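Local coordinates for 3-hydroxyisobutyrate dehydrogenase family protein (Geobacter sulfurreducens, PDB 3PDU) that probably reduces succinic semialdehyde to gamma-hydroxybutyrate with an NADP cofactor, as a member of the beta-hydroxyacid dehydrogenase family, at residues M1-F6 with A57-I62; G80-I85 with A107-R112; G113-E118 with Q141-D146. One frame throughout, in Å; residues are numbered along the deposited sequence.

Contact 1 of 3, residues M1-F6 with A57-I62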
ATOM      1  N   MET A   1      -5.395   6.309 -54.414  1.00 37.46           N
ATOM      2  CA  MET A   1      -6.072   7.028 -53.338  1.00 42.87           C
ATOM      3  C   MET A   1      -6.244   6.152 -52.104  1.00 39.55           C
ATOM      4  O   MET A   1      -7.013   5.196 -52.117  1.00 42.20           O
ATOM      5  CB  MET A   1      -7.435   7.553 -53.804  1.00 51.92           C
ATOM      6  CG  MET A   1      -7.356   8.852 -54.596  1.00 63.39           C
ATOM      7  SD  MET A   1      -8.898   9.297 -55.423  1.00 59.43           S
ATOM      8  CE  MET A   1      -9.049   7.922 -56.575  1.00 76.42           C
ATOM      9  N   THR A   2      -5.524   6.492 -51.040  1.00 26.88           N
ATOM     10  CA  THR A   2      -5.639   5.783 -49.774  1.00 24.56           C
ATOM     11  C   THR A   2      -6.995   6.057 -49.110  1.00 30.35           C
ATOM     12  O   THR A   2      -7.346   7.213 -48.867  1.00 32.28           O
ATOM     13  CB  THR A   2      -4.511   6.214 -48.804  1.00 28.07           C
ATOM     14  OG1 THR A   2      -3.231   5.887 -49.374  1.00 27.28           O
ATOM     15  CG2 THR A   2      -4.661   5.517 -47.464  1.00 26.01           C
ATOM     16  N   THR A   3      -7.747   5.000 -48.814  1.00 24.79           N
ATOM     17  CA  THR A   3      -9.000   5.144 -48.062  1.00 21.55           C
ATOM     18  C   THR A   3      -8.840   4.647 -46.628  1.00 23.15           C
ATOM     19  O   THR A   3      -8.041   3.746 -46.356  1.00 22.47           O
ATOM     20  CB  THR A   3     -10.145   4.360 -48.716  1.00 26.66           C
ATOM     21  OG1 THR A   3      -9.805   2.968 -48.744  1.00 26.66           O
ATOM     22  CG2 THR A   3     -10.400   4.865 -50.138  1.00 29.98           C
ATOM     23  N   TYR A   4      -9.616   5.225 -45.716  1.00 20.31           N
ATOM     24  CA  TYR A   4      -9.448   4.965 -44.294  1.00 18.38           C
ATOM     25  C   TYR A   4     -10.670   4.336 -43.643  1.00 19.84           C
ATOM     26  O   TYR A   4     -11.812   4.663 -43.992  1.00 20.73           O
ATOM     27  CB  TYR A   4      -9.102   6.267 -43.563  1.00 19.02           C
ATOM     28  CG  TYR A   4      -7.668   6.684 -43.740  1.00 22.12           C
ATOM     29  CD1 TYR A   4      -6.700   6.228 -42.864  1.00 30.41           C
ATOM     30  CD2 TYR A   4      -7.279   7.510 -44.783  1.00 25.55           C
ATOM     31  CE1 TYR A   4      -5.386   6.589 -43.002  1.00 27.30           C
ATOM     32  CE2 TYR A   4      -5.945   7.881 -44.936  1.00 26.11           C
ATOM     33  CZ  TYR A   4      -5.008   7.410 -44.029  1.00 27.32           C
ATOM     34  OH  TYR A   4      -3.675   7.742 -44.129  1.00 37.02           O
ATOM     35  N   GLY A   5     -10.414   3.427 -42.705  1.00 18.58           N
ATOM     36  CA  GLY A   5     -11.446   2.822 -41.874  1.00 16.43           C
ATOM     37  C   GLY A   5     -11.235   3.244 -40.427  1.00 18.39           C
ATOM     38  O   GLY A   5     -10.120   3.578 -40.027  1.00 18.74           O
ATOM     39  N   PHE A   6     -12.304   3.238 -39.642  1.00 16.56           N
ATOM     40  CA  PHE A   6     -12.208   3.577 -38.229  1.00 14.78           C
ATOM     41  C   PHE A   6     -13.220   2.776 -37.402  1.00 21.63           C
ATOM     42  O   PHE A   6     -14.435   2.841 -37.638  1.00 19.45           O
ATOM     43  CB  PHE A   6     -12.397   5.087 -38.015  1.00 17.08           C
ATOM     44  CG  PHE A   6     -11.764   5.592 -36.753  1.00 18.93           C
ATOM     45  CD1 PHE A   6     -10.627   6.391 -36.804  1.00 16.61           C
ATOM     46  CD2 PHE A   6     -12.290   5.246 -35.515  1.00 18.99           C
ATOM     47  CE1 PHE A   6     -10.040   6.859 -35.638  1.00 17.37           C
ATOM     48  CE2 PHE A   6     -11.695   5.695 -34.346  1.00 17.85           C
ATOM     49  CZ  PHE A   6     -10.569   6.504 -34.407  1.00 14.23           C
ATOM     50  N   ALA A  57     -12.342  -3.351 -47.251  1.00 24.54           N
ATOM     51  CA  ALA A  57     -12.543  -2.254 -48.201  1.00 27.45           C
ATOM     52  C   ALA A  57     -11.560  -1.084 -48.068  1.00 31.20           C
ATOM     53  O   ALA A  57     -11.374  -0.326 -49.014  1.00 37.57           O
ATOM     54  CB  ALA A  57     -13.974  -1.743 -48.118  1.00 29.63           C
ATOM     55  N   CYS A  58     -10.939  -0.934 -46.905  1.00 19.05           N
ATOM     56  CA  CYS A  58     -10.136   0.257 -46.630  1.00 21.67           C
ATOM     57  C   CYS A  58      -8.633  -0.019 -46.615  1.00 22.15           C
ATOM     58  O   CYS A  58      -8.187  -1.034 -46.089  1.00 24.07           O
ATOM     59  CB  CYS A  58     -10.553   0.863 -45.298  1.00 20.15           C
ATOM     60  SG  CYS A  58     -12.257   1.443 -45.279  1.00 23.97           S
ATOM     61  N   ASP A  59      -7.852   0.896 -47.181  1.00 18.04           N
ATOM     62  CA  ASP A  59      -6.401   0.701 -47.243  1.00 24.50           C
ATOM     63  C   ASP A  59      -5.769   0.717 -45.860  1.00 20.08           C
ATOM     64  O   ASP A  59      -4.800   0.006 -45.605  1.00 22.32           O
ATOM     65  CB  ASP A  59      -5.741   1.772 -48.120  1.00 23.52           C
ATOM     66  CG  ASP A  59      -6.178   1.677 -49.560  1.00 25.95           C
ATOM     67  OD1 ASP A  59      -6.000   0.597 -50.171  1.00 26.43           O
ATOM     68  OD2 ASP A  59      -6.717   2.672 -50.073  1.00 25.63           O
ATOM     69  N   ILE A  60      -6.308   1.550 -44.977  1.00 20.21           N
ATOM     70  CA  ILE A  60      -5.783   1.663 -43.624  1.00 17.74           C
ATOM     71  C   ILE A  60      -6.944   1.808 -42.665  1.00 18.41           C
ATOM     72  O   ILE A  60      -7.747   2.740 -42.787  1.00 15.69           O
ATOM     73  CB  ILE A  60      -4.856   2.894 -43.462  1.00 22.28           C
ATOM     74  CG1 ILE A  60      -3.654   2.806 -44.415  1.00 21.22           C
ATOM     75  CG2 ILE A  60      -4.401   3.039 -42.008  1.00 17.05           C
ATOM     76  CD1 ILE A  60      -2.691   3.977 -44.273  1.00 24.15           C
ATOM     77  N   THR A  61      -7.045   0.880 -41.724  1.00 20.10           N
ATOM     78  CA  THR A  61      -8.103   0.932 -40.731  1.00 21.04           C
ATOM     79  C   THR A  61      -7.513   1.153 -39.355  1.00 18.79           C
ATOM     80  O   THR A  61      -6.579   0.459 -38.940  1.00 21.52           O
ATOM     81  CB  THR A  61      -8.926  -0.360 -40.713  1.00 21.14           C
ATOM     82  OG1 THR A  61      -9.595  -0.507 -41.972  1.00 19.61           O
ATOM     83  CG2 THR A  61      -9.960  -0.325 -39.567  1.00 18.19           C
ATOM     84  N   ILE A  62      -8.068   2.136 -38.660  1.00 16.41           N
ATOM     85  CA  ILE A  62      -7.653   2.481 -37.307  1.00 14.92           C
ATOM     86  C   ILE A  62      -8.705   1.989 -36.315  1.00 17.39           C
ATOM     87  O   ILE A  62      -9.905   2.019 -36.616  1.00 17.32           O
ATOM     88  CB  ILE A  62      -7.524   4.001 -37.191  1.00 19.10           C
ATOM     89  CG1 ILE A  62      -6.345   4.497 -38.033  1.00 20.21           C
ATOM     90  CG2 ILE A  62      -7.368   4.432 -35.745  1.00 16.90           C
ATOM     91  CD1 ILE A  62      -6.243   6.028 -38.071  1.00 24.44           C
TER
HETATM   92  O   HOH W   1     -13.204   2.423 -48.747  1.00 36.83           O
HETATM   93  O   HOH W   2      -9.715   1.626 -51.214  1.00 41.06           O
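Thr3 and Asp59 grip each other at the entry to a parallel strand pair. The amide of Thr3 gives a nearly straight hydrogen bond to Asp59 OD2 (2.8 Å, 164° at the hydrogen), which accepts through the lone pair turned away from its other oxygen. In return, Asp59 N donates to Thr3 OG1 over 3.2 Å, a hydroxyl set between its own backbone N and carbonyl carbon (chi1 61°) and thereby aimed at that amide.

Further along, Ile60 N bonds to Thr3 O, Gly5 N to Ile60 O at 2.8 Å, and Ile62 N to Gly5 O, the parallel alternation. On the face with Tyr4 and Phe6, the Tyr4 ring runs alongside Ile60, its CE1 3.8 Å from Ile60 CB, whereas Phe6 CE1 comes to 3.6 Å from Ile62 CG2. The other face has Thr61 OG1 3.8 Å from Gly5 CA, where a CB on Gly5 would clash.

Beyond this shell, Phe25 meets the Tyr4 ring edge-to-face and helix 13-23 packs on Phe6. Strands 27-30 and 90-93 flank the pair within the Rossmann-type sheet. The chemistry implies a register set by main-chain bonds and pinned at its start by one carboxylate, whose negative charge probably strengthens the bond from Thr3 N.

Contact 2 of 3, residues G80-I85 with A107-R112; sequences GVLEGI and AAVTAR
The guanidinium of Arg112 lies with one face over the carbonyl oxygen of Leu82, which sits 3.2 Å above the plane and toward its rim. Leu82 O is also 3.2 Å from Arg112 NE, but the angle is too poor for a hydrogen bond, so the oxygen faces the flat cation without one, probably with some electrostatic attraction. At the same group, Leu82 CB comes within 3.8 Å of NE of Arg112. The bend of the arginine chain at its second torsion (chi2 -87°) carries the guanidinium over to Leu82 O; nearer the backbone, Arg112 CB lies 3.9 Å from Ile85 CG2.

Beneath the arginine the contact is apolar. Leu82 spreads its two methyls over Ala108: CD2 is 3.7 Å from Ala108 CB, and CD1 touches the same methyl. Leu82 CD2 also reaches Val109 CG2 at 4.0 Å. Ile85 adds its CG1 against Val109 CG1, and Val81 meets the other branch of that valine more loosely. A water lies 2.8 Å from Arg112 O and probably bonds to it, with a weak, competing approach to Ile85 O.

The loop itself is held by a helix-like turn in which Val81 O receives both Gly84 N and Ile85 N. Phe76 of helix 68-76 touches both Leu82 and Ala108, while Cys55 of helix 51-57 backs Val81 and Ile85. This is the layer of helices on one side of a Rossmann-type nucleotide-binding domain: the loop after helix 68-76, leading to strand 90-93, packs on the C-terminal turns of helix 99-111.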
ATOM      1  N   GLY A  80     -14.906 -10.165 -37.681  1.00 24.24           N
ATOM      2  CA  GLY A  80     -13.885  -9.289 -37.130  1.00 17.94           C
ATOM      3  C   GLY A  80     -12.808  -8.932 -38.134  1.00 23.46           C
ATOM      4  O   GLY A  80     -12.908  -9.289 -39.302  1.00 22.21           O
ATOM      5  N   VAL A  81     -11.776  -8.229 -37.676  1.00 21.66           N
ATOM      6  CA  VAL A  81     -10.719  -7.730 -38.556  1.00 19.90           C
ATOM      7  C   VAL A  81     -10.102  -8.822 -39.436  1.00 24.25           C
ATOM      8  O   VAL A  81      -9.880  -8.621 -40.629  1.00 21.11           O
ATOM      9  CB  VAL A  81      -9.611  -7.021 -37.745  1.00 21.16           C
ATOM     10  CG1 VAL A  81      -8.378  -6.704 -38.621  1.00 20.90           C
ATOM     11  CG2 VAL A  81     -10.173  -5.739 -37.091  1.00 21.15           C
ATOM     12  N   LEU A  82      -9.828  -9.975 -38.848  1.00 22.46           N
ATOM     13  CA  LEU A  82      -9.103 -11.021 -39.558  1.00 23.18           C
ATOM     14  C   LEU A  82      -9.895 -11.598 -40.732  1.00 29.21           C
ATOM     15  O   LEU A  82      -9.308 -12.157 -41.658  1.00 28.33           O
ATOM     16  CB  LEU A  82      -8.698 -12.138 -38.602  1.00 22.10           C
ATOM     17  CG  LEU A  82      -7.760 -11.786 -37.444  1.00 26.96           C
ATOM     18  CD1 LEU A  82      -7.505 -13.041 -36.611  1.00 26.27           C
ATOM     19  CD2 LEU A  82      -6.444 -11.175 -37.917  1.00 21.94           C
ATOM     20  N   GLU A  83     -11.218 -11.452 -40.702  1.00 24.57           N
ATOM     21  CA  GLU A  83     -12.059 -11.971 -41.785  1.00 29.21           C
ATOM     22  C   GLU A  83     -12.060 -11.047 -43.003  1.00 28.06           C
ATOM     23  O   GLU A  83     -12.556 -11.411 -44.061  1.00 31.21           O
ATOM     24  CB  GLU A  83     -13.498 -12.202 -41.311  1.00 25.86           C
ATOM     25  CG  GLU A  83     -13.629 -13.247 -40.209  1.00 36.46           C
ATOM     26  CD  GLU A  83     -15.076 -13.658 -39.953  1.00 55.84           C
ATOM     27  OE1 GLU A  83     -15.986 -13.099 -40.607  1.00 63.97           O
ATOM     28  OE2 GLU A  83     -15.306 -14.542 -39.098  1.00 59.54           O
ATOM     29  N   GLY A  84     -11.513  -9.847 -42.849  1.00 23.53           N
ATOM     30  CA  GLY A  84     -11.463  -8.904 -43.953  1.00 25.46           C
ATOM     31  C   GLY A  84     -10.076  -8.422 -44.357  1.00 25.44           C
ATOM     32  O   GLY A  84      -9.842  -8.144 -45.527  1.00 26.65           O
ATOM     33  N   ILE A  85      -9.158  -8.312 -43.399  1.00 23.60           N
ATOM     34  CA  ILE A  85      -7.827  -7.762 -43.687  1.00 21.96           C
ATOM     35  C   ILE A  85      -7.036  -8.686 -44.609  1.00 23.72           C
ATOM     36  O   ILE A  85      -7.261  -9.891 -44.627  1.00 28.67           O
ATOM     37  CB  ILE A  85      -7.013  -7.513 -42.400  1.00 24.21           C
ATOM     38  CG1 ILE A  85      -5.892  -6.495 -42.652  1.00 22.95           C
ATOM     39  CG2 ILE A  85      -6.457  -8.827 -41.846  1.00 27.15           C
ATOM     40  CD1 ILE A  85      -6.350  -5.057 -42.634  1.00 22.66           C
ATOM     41  N   ALA A 107       0.580 -10.405 -34.958  1.00 23.25           N
ATOM     42  CA  ALA A 107       0.962 -11.673 -35.583  1.00 22.97           C
ATOM     43  C   ALA A 107      -0.180 -12.252 -36.423  1.00 26.70           C
ATOM     44  O   ALA A 107       0.043 -12.771 -37.522  1.00 22.57           O
ATOM     45  CB  ALA A 107       1.429 -12.679 -34.528  1.00 24.12           C
ATOM     46  N   ALA A 108      -1.408 -12.139 -35.922  1.00 22.24           N
ATOM     47  CA  ALA A 108      -2.563 -12.657 -36.649  1.00 27.93           C
ATOM     48  C   ALA A 108      -2.821 -11.885 -37.945  1.00 26.93           C
ATOM     49  O   ALA A 108      -3.047 -12.481 -39.004  1.00 23.13           O
ATOM     50  CB  ALA A 108      -3.796 -12.640 -35.769  1.00 25.01           C
ATOM     51  N   VAL A 109      -2.808 -10.559 -37.854  1.00 21.07           N
ATOM     52  CA  VAL A 109      -3.038  -9.711 -39.014  1.00 21.31           C
ATOM     53  C   VAL A 109      -1.970  -9.980 -40.071  1.00 25.50           C
ATOM     54  O   VAL A 109      -2.268 -10.107 -41.262  1.00 23.59           O
ATOM     55  CB  VAL A 109      -2.993  -8.226 -38.630  1.00 21.79           C
ATOM     56  CG1 VAL A 109      -2.834  -7.347 -39.874  1.00 20.71           C
ATOM     57  CG2 VAL A 109      -4.236  -7.851 -37.827  1.00 20.62           C
ATOM     58  N   THR A 110      -0.723 -10.068 -39.624  1.00 18.97           N
ATOM     59  CA  THR A 110       0.393 -10.317 -40.527  1.00 18.85           C
ATOM     60  C   THR A 110       0.242 -11.658 -41.247  1.00 26.12           C
ATOM     61  O   THR A 110       0.550 -11.777 -42.434  1.00 29.84           O
ATOM     62  CB  THR A 110       1.745 -10.277 -39.789  1.00 28.94           C
ATOM     63  OG1 THR A 110       1.905  -9.002 -39.160  1.00 29.99           O
ATOM     64  CG2 THR A 110       2.895 -10.486 -40.777  1.00 33.17           C
ATOM     65  N   ALA A 111      -0.252 -12.663 -40.533  1.00 25.30           N
ATOM     66  CA  ALA A 111      -0.407 -13.986 -41.111  1.00 33.03           C
ATOM     67  C   ALA A 111      -1.518 -14.008 -42.161  1.00 33.95           C
ATOM     68  O   ALA A 111      -1.537 -14.882 -43.022  1.00 33.70           O
ATOM     69  CB  ALA A 111      -0.659 -15.029 -40.025  1.00 30.00           C
ATOM     70  N   ARG A 112      -2.436 -13.043 -42.087  1.00 26.30           N
ATOM     71  CA  ARG A 112      -3.496 -12.909 -43.080  1.00 29.69           C
ATOM     72  C   ARG A 112      -3.044 -12.051 -44.253  1.00 31.12           C
ATOM     73  O   ARG A 112      -3.807 -11.814 -45.185  1.00 29.06           O
ATOM     74  CB  ARG A 112      -4.749 -12.292 -42.457  1.00 28.97           C
ATOM     75  CG  ARG A 112      -5.440 -13.167 -41.433  1.00 40.63           C
ATOM     76  CD  ARG A 112      -6.426 -14.124 -42.089  1.00 54.23           C
ATOM     77  NE  ARG A 112      -7.347 -14.682 -41.101  1.00 69.32           N
ATOM     78  CZ  ARG A 112      -8.471 -15.328 -41.394  1.00 74.12           C
ATOM     79  NH1 ARG A 112      -8.830 -15.502 -42.661  1.00 78.48           N
ATOM     80  NH2 ARG A 112      -9.243 -15.795 -40.419  1.00 69.61           N
TER
HETATM   81  O   HOH W   3      -6.273 -12.556 -46.336  1.00 48.87           O

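Contact 3 of 3, residues G113-E118 with Q141-D146; sequences GGRFLE and QSLFTD
Arg115 leaves the strand with an extended second torsion and then bends at the third (chi3 -67°), which swings its guanidinium across the first turn of helix 141-146 to meet Ser142 and Asp146. Both partners lie at the edge of the group and near its plane. NH1 of Arg115 donates to Ser142 OG at 2.8 Å, and this same nitrogen also bonds to Asp146 OD2 at 3.0 Å. NH2 of Arg115 reaches that carboxylate oxygen too, again over 3.0 Å, making an end-on salt bridge in which two nitrogens converge on one atom.

The planes of guanidinium and carboxylate are 69° apart, and the two donors therefore meet OD2 differently: NH2 uses the lone pair directed away from the other oxygen, whereas NH1 comes from above the carboxylate plane. Leu143 CB covers one face of the guanidinium. Ser142 OG has a further hydrogen bond, with Asp140 OD1, and Arg115 NE is taken by Gly88 O, so the arginine is tied to the helix and to the residues just ahead of strand 90-93. A methionine here would probably leave Asp146 without its charged mate and Gly88 O without the side-chain donor that now reaches it.

Deeper in, Leu143 CD2 packs 3.8 Å from Leu117 CB and 3.5 Å from Arg115 O. Leu117 sends CD2 to the edge of the Phe144 ring, lying 4.2 Å from Phe144 CB. Strand 115-118 and the helix cross at -72°, their axes 7.7 Å apart. Around them, Leu143 rests on Ile92 of strand 90-93, Phe151 of helix 148-154 touches both Leu117 and Phe144, and Phe144 also packs on Ala137 of the adjoining strand 133-139.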
ATOM      1  N   GLY A 113      -1.812 -11.564 -44.197  1.00 30.92           N
ATOM      2  CA  GLY A 113      -1.281 -10.740 -45.265  1.00 26.32           C
ATOM      3  C   GLY A 113      -1.541  -9.253 -45.102  1.00 29.53           C
ATOM      4  O   GLY A 113      -1.394  -8.492 -46.054  1.00 28.74           O
ATOM      5  N   GLY A 114      -1.927  -8.833 -43.899  1.00 26.68           N
ATOM      6  CA  GLY A 114      -2.133  -7.424 -43.620  1.00 27.24           C
ATOM      7  C   GLY A 114      -0.870  -6.831 -43.028  1.00 23.35           C
ATOM      8  O   GLY A 114       0.081  -7.558 -42.758  1.00 23.57           O
ATOM      9  N   ARG A 115      -0.831  -5.512 -42.863  1.00 21.44           N
ATOM     10  CA  ARG A 115       0.245  -4.888 -42.094  1.00 18.63           C
ATOM     11  C   ARG A 115      -0.320  -4.363 -40.788  1.00 25.28           C
ATOM     12  O   ARG A 115      -1.459  -3.883 -40.760  1.00 22.25           O
ATOM     13  CB  ARG A 115       0.898  -3.750 -42.888  1.00 23.20           C
ATOM     14  CG  ARG A 115       1.578  -4.202 -44.183  1.00 22.39           C
ATOM     15  CD  ARG A 115       2.125  -3.014 -44.963  1.00 22.44           C
ATOM     16  NE  ARG A 115       1.055  -2.158 -45.470  1.00 24.47           N
ATOM     17  CZ  ARG A 115       1.212  -0.881 -45.802  1.00 26.11           C
ATOM     18  NH1 ARG A 115       2.396  -0.300 -45.672  1.00 25.22           N
ATOM     19  NH2 ARG A 115       0.180  -0.177 -46.261  1.00 31.67           N
ATOM     20  N   PHE A 116       0.466  -4.463 -39.714  1.00 18.98           N
ATOM     21  CA  PHE A 116       0.016  -4.060 -38.386  1.00 24.34           C
ATOM     22  C   PHE A 116       0.941  -3.035 -37.739  1.00 23.39           C
ATOM     23  O   PHE A 116       2.176  -3.138 -37.794  1.00 19.92           O
ATOM     24  CB  PHE A 116      -0.140  -5.253 -37.427  1.00 19.01           C
ATOM     25  CG  PHE A 116      -0.583  -4.845 -36.039  1.00 21.13           C
ATOM     26  CD1 PHE A 116      -1.906  -4.494 -35.797  1.00 23.38           C
ATOM     27  CD2 PHE A 116       0.327  -4.780 -34.987  1.00 17.77           C
ATOM     28  CE1 PHE A 116      -2.321  -4.094 -34.529  1.00 20.20           C
ATOM     29  CE2 PHE A 116      -0.080  -4.397 -33.716  1.00 18.24           C
ATOM     30  CZ  PHE A 116      -1.404  -4.048 -33.488  1.00 17.80           C
ATOM     31  N   LEU A 117       0.321  -2.049 -37.112  1.00 20.46           N
ATOM     32  CA  LEU A 117       1.035  -1.067 -36.312  1.00 16.62           C
ATOM     33  C   LEU A 117       0.216  -0.811 -35.065  1.00 22.13           C
ATOM     34  O   LEU A 117      -1.003  -0.651 -35.155  1.00 21.16           O
ATOM     35  CB  LEU A 117       1.144   0.239 -37.112  1.00 19.28           C
ATOM     36  CG  LEU A 117       1.974   1.378 -36.530  1.00 21.91           C
ATOM     37  CD1 LEU A 117       3.456   1.052 -36.678  1.00 16.05           C
ATOM     38  CD2 LEU A 117       1.641   2.680 -37.263  1.00 20.02           C
ATOM     39  N   GLU A 118       0.852  -0.784 -33.896  1.00 14.80           N
ATOM     40  CA  GLU A 118       0.137  -0.341 -32.704  1.00 19.97           C
ATOM     41  C   GLU A 118       0.458   1.136 -32.568  1.00 20.71           C
ATOM     42  O   GLU A 118       1.560   1.565 -32.909  1.00 18.01           O
ATOM     43  CB  GLU A 118       0.566  -1.130 -31.458  1.00 18.36           C
ATOM     44  CG  GLU A 118       2.009  -0.874 -31.004  1.00 17.65           C
ATOM     45  CD  GLU A 118       2.364  -1.593 -29.707  1.00 20.61           C
ATOM     46  OE1 GLU A 118       1.477  -2.246 -29.115  1.00 21.17           O
ATOM     47  OE2 GLU A 118       3.537  -1.512 -29.279  1.00 21.30           O
ATOM     48  N   GLN A 141       7.004  -0.401 -40.351  1.00 19.87           N
ATOM     49  CA  GLN A 141       7.518   0.916 -40.724  1.00 24.44           C
ATOM     50  C   GLN A 141       6.867   1.500 -41.981  1.00 22.60           C
ATOM     51  O   GLN A 141       6.615   2.700 -42.048  1.00 22.59           O
ATOM     52  CB  GLN A 141       9.043   0.875 -40.901  1.00 32.98           C
ATOM     53  CG  GLN A 141       9.832   1.126 -39.626  1.00 44.82           C
ATOM     54  CD  GLN A 141      10.124   2.607 -39.398  1.00 62.84           C
ATOM     55  OE1 GLN A 141       9.542   3.481 -40.049  1.00 65.90           O
ATOM     56  NE2 GLN A 141      11.037   2.892 -38.473  1.00 67.48           N
ATOM     57  N   SER A 142       6.611   0.660 -42.980  1.00 23.02           N
ATOM     58  CA  SER A 142       5.943   1.127 -44.188  1.00 23.88           C
ATOM     59  C   SER A 142       4.535   1.634 -43.865  1.00 21.19           C
ATOM     60  O   SER A 142       4.071   2.616 -44.454  1.00 19.54           O
ATOM     61  CB  SER A 142       5.898   0.037 -45.269  1.00 23.11           C
ATOM     62  OG  SER A 142       4.964  -0.988 -44.946  1.00 20.80           O
ATOM     63  N   LEU A 143       3.858   0.981 -42.929  1.00 17.38           N
ATOM     64  CA  LEU A 143       2.517   1.438 -42.540  1.00 19.97           C
ATOM     65  C   LEU A 143       2.586   2.750 -41.748  1.00 21.31           C
ATOM     66  O   LEU A 143       1.771   3.657 -41.948  1.00 20.46           O
ATOM     67  CB  LEU A 143       1.772   0.364 -41.744  1.00 18.42           C
ATOM     68  CG  LEU A 143       0.357   0.687 -41.228  1.00 21.28           C
ATOM     69  CD1 LEU A 143      -0.563   1.193 -42.346  1.00 21.58           C
ATOM     70  CD2 LEU A 143      -0.255  -0.552 -40.551  1.00 17.66           C
ATOM     71  N   PHE A 144       3.558   2.853 -40.850  1.00 19.40           N
ATOM     72  CA  PHE A 144       3.789   4.110 -40.137  1.00 18.90           C
ATOM     73  C   PHE A 144       3.941   5.258 -41.151  1.00 19.51           C
ATOM     74  O   PHE A 144       3.334   6.321 -41.015  1.00 19.80           O
ATOM     75  CB  PHE A 144       5.046   3.975 -39.257  1.00 23.03           C
ATOM     76  CG  PHE A 144       5.388   5.212 -38.477  1.00 20.61           C
ATOM     77  CD1 PHE A 144       4.725   5.509 -37.293  1.00 21.97           C
ATOM     78  CD2 PHE A 144       6.374   6.080 -38.925  1.00 26.26           C
ATOM     79  CE1 PHE A 144       5.048   6.652 -36.559  1.00 21.70           C
ATOM     80  CE2 PHE A 144       6.695   7.228 -38.203  1.00 29.58           C
ATOM     81  CZ  PHE A 144       6.031   7.512 -37.023  1.00 25.05           C
ATOM     82  N   THR A 145       4.749   5.031 -42.177  1.00 18.83           N
ATOM     83  CA  THR A 145       4.995   6.040 -43.199  1.00 20.24           C
ATOM     84  C   THR A 145       3.713   6.378 -43.973  1.00 23.61           C
ATOM     85  O   THR A 145       3.375   7.555 -44.135  1.00 22.77           O
ATOM     86  CB  THR A 145       6.107   5.581 -44.175  1.00 25.32           C
ATOM     87  OG1 THR A 145       7.344   5.493 -43.460  1.00 29.78           O
ATOM     88  CG2 THR A 145       6.269   6.577 -45.316  1.00 27.48           C
ATOM     89  N   ASP A 146       3.013   5.344 -44.437  1.00 22.36           N
ATOM     90  CA  ASP A 146       1.772   5.499 -45.208  1.00 20.17           C
ATOM     91  C   ASP A 146       0.691   6.273 -44.461  1.00 22.98           C
ATOM     92  O   ASP A 146      -0.139   6.956 -45.075  1.00 21.57           O
ATOM     93  CB  ASP A 146       1.208   4.122 -45.611  1.00 19.42           C
ATOM     94  CG  ASP A 146       1.991   3.471 -46.747  1.00 31.90           C
ATOM     95  OD1 ASP A 146       2.827   4.158 -47.374  1.00 27.67           O
ATOM     96  OD2 ASP A 146       1.760   2.271 -47.020  1.00 27.81           O
TER

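The three contacts follow one another along the chain within the cofactor-binding domain; contacts 1 and 3 reach the same sheet, while contact 2 lies in the helices and loop beside it. Contacts 1 and 3, with centres about 12 Å apart, meet where Ile60 CD1 lies 4.0 Å from Leu143 CD1 and Tyr4 OH lies 3.7 Å from Asp146 O. Contacts 2 and 3 are joined where helix 99-111 runs into strand 115-122: Val109 O and Gly114 N, 2.9 Å apart, probably share a hydrogen bond. Contacts 1 and 2 do not touch. The bound NADP lies closest to contact 1, about 8 Å from the Phe6 side chain, against about 10 Å from that of Val81 and 13 Å from that of Phe116.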